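Local coordinates for protein manganese-containing pseudocatalase (Thermus thermophilus, PDB 2V8T) that probably breaks down hydrogen peroxide to water and oxygen as a catalase, using a pair of manganese ions held in each subunit, at residues A[21-26]-A[82-87]. Numbering follows the deposited sequence.
Sequences NAAAAV and NSLLAK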
loop_
_atom_site.group_PDB
_atom_site.type_symbol
_atom_site.label_atom_id
_atom_site.label_comp_id
_atom_site.label_asym_id
_atom_site.label_seq_id
_atom_site.Cartn_x
_atom_site.Cartn_y
_atom_site.Cartn_z
ATOM N N ASN A 21 -1.892 -24.359 -5.320
ATOM C CA ASN A 21 -1.370 -23.922 -4.039
ATOM C C ASN A 21 0.162 -24.038 -3.959
ATOM O O ASN A 21 0.812 -23.234 -3.280
ATOM C CB ASN A 21 -2.052 -24.611 -2.871
ATOM C CG ASN A 21 -3.481 -24.135 -2.664
ATOM O OD1 ASN A 21 -3.918 -23.128 -3.260
ATOM N ND2 ASN A 21 -4.192 -24.808 -1.769
ATOM N N ALA A 22 0.762 -25.019 -4.656
ATOM C CA ALA A 22 2.227 -25.023 -4.759
ATOM C C ALA A 22 2.712 -23.742 -5.451
ATOM O O ALA A 22 3.673 -23.112 -4.998
ATOM C CB ALA A 22 2.722 -26.237 -5.489
ATOM N N ALA A 23 2.060 -23.371 -6.554
ATOM C CA ALA A 23 2.426 -22.140 -7.251
ATOM C C ALA A 23 2.330 -20.927 -6.312
ATOM O O ALA A 23 3.165 -20.028 -6.335
ATOM C CB ALA A 23 1.548 -21.950 -8.470
ATOM N N ALA A 24 1.244 -20.876 -5.515
ATOM C CA ALA A 24 1.032 -19.754 -4.596
ATOM C C ALA A 24 2.135 -19.662 -3.571
ATOM O O ALA A 24 2.528 -18.557 -3.187
ATOM C CB ALA A 24 -0.334 -19.885 -3.920
ATOM N N ALA A 25 2.654 -20.813 -3.088
ATOM C CA ALA A 25 3.741 -20.796 -2.122
ATOM C C ALA A 25 5.062 -20.332 -2.795
ATOM O O ALA A 25 5.809 -19.531 -2.257
ATOM C CB ALA A 25 3.922 -22.187 -1.501
ATOM N N VAL A 26 5.314 -20.885 -3.993
ATOM C CA VAL A 26 6.522 -20.528 -4.729
ATOM C C VAL A 26 6.551 -19.035 -5.080
ATOM O O VAL A 26 7.624 -18.444 -5.199
ATOM C CB VAL A 26 6.721 -21.455 -5.960
ATOM C CG1 VAL A 26 7.912 -21.000 -6.798
ATOM C CG2 VAL A 26 6.929 -22.897 -5.482
ATOM N N ASN A 82 4.855 -21.090 -13.525
ATOM C CA ASN A 82 4.096 -21.334 -14.737
ATOM C C ASN A 82 3.911 -22.831 -14.982
ATOM O O ASN A 82 2.864 -23.267 -15.468
ATOM C CB ASN A 82 4.729 -20.644 -15.921
ATOM C CG ASN A 82 4.580 -19.140 -15.837
ATOM O OD1 ASN A 82 3.650 -18.642 -15.205
ATOM N ND2 ASN A 82 5.498 -18.407 -16.510
ATOM N N SER A 83 4.941 -23.621 -14.694
ATOM C CA SER A 83 4.858 -25.057 -14.814
ATOM C C SER A 83 3.772 -25.625 -13.922
ATOM O O SER A 83 3.021 -26.525 -14.332
ATOM C CB SER A 83 6.206 -25.709 -14.476
ATOM O OG SER A 83 7.218 -25.401 -15.403
ATOM N N LEU A 84 3.699 -25.133 -12.685
ATOM C CA LEU A 84 2.698 -25.579 -11.724
ATOM C C LEU A 84 1.287 -25.121 -12.095
ATOM O O LEU A 84 0.315 -25.756 -11.668
ATOM C CB LEU A 84 3.083 -25.089 -10.322
ATOM C CG LEU A 84 4.369 -25.715 -9.772
ATOM C CD1 LEU A 84 4.893 -24.854 -8.597
ATOM C CD2 LEU A 84 4.137 -27.159 -9.345
ATOM N N LEU A 85 1.150 -24.037 -12.859
ATOM C CA LEU A 85 -0.150 -23.519 -13.237
ATOM C C LEU A 85 -0.627 -24.002 -14.608
ATOM O O LEU A 85 -1.783 -23.788 -14.970
ATOM C CB LEU A 85 -0.123 -21.991 -13.245
ATOM C CG LEU A 85 0.049 -21.346 -11.865
ATOM C CD1 LEU A 85 0.258 -19.865 -12.006
ATOM C CD2 LEU A 85 -1.149 -21.640 -10.963
ATOM N N ALA A 86 0.239 -24.655 -15.384
ATOM C CA ALA A 86 -0.085 -25.019 -16.778
ATOM C C ALA A 86 -1.021 -26.200 -16.823
ATOM O O ALA A 86 -0.745 -27.261 -16.309
ATOM C CB ALA A 86 1.224 -25.418 -17.489
ATOM N N LYS A 87 -2.131 -26.057 -17.552
ATOM C CA LYS A 87 -3.052 -27.161 -17.725
ATOM C C LYS A 87 -2.479 -28.190 -18.705
ATOM O O LYS A 87 -2.583 -29.400 -18.479
ATOM C CB LYS A 87 -4.415 -26.642 -18.233
ATOM C CG LYS A 87 -5.422 -27.796 -18.409
ATOM C CD LYS A 87 -6.738 -27.406 -19.008
ATOM C CE LYS A 87 -7.637 -28.630 -19.261
ATOM N NZ LYS A 87 -8.782 -28.367 -20.120
#
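Manganese catalase belongs to the ferritin clan, and its dimanganese site sits within a bundle of long helices; here the short helix 20-26 packs against the C-terminal end of one of them, helix 57-85, which carries the manganese ligands Glu70 and His73 further back. The contact is buried and made by apolar side chains, with no hydrogen bond from one segment to the other. Small alanines let the backbones come close: the CA atoms of Ala23 and Leu84 are 5.6 Å apart.

Polar groups bind outside the pair. At the end of helix 57-85, Leu85 O accepts a hydrogen bond from Gln18 NE2; near the start of helix 20-26, Asn21 ND2 bonds to Asp109 OD1 of a second subunit.

Leu84 does most of the work. Its CG lies beside its own backbone N, anti to the carbonyl carbon (chi1 -66°), and chi2 of 162° carries CD1 over the backbone between Ala22 and Ala23. Leu84 CD1 rests 3.8 Å from Ala23 N. Ala22 CB is 4.0 Å from Leu84 CD1, and Val26 CG2, one turn on, touches it more loosely. Val173 of helix 172-200 also touches Leu84.

Ala23 CB sits in the notch formed by Leu84 and Leu85. His115 of helix 114-117 touches Ala23 and Leu85. Ala23 CB lies 4.0 Å from Leu84 CB. Closest of all, Ala23 CB is 3.7 Å from Leu85 CD2.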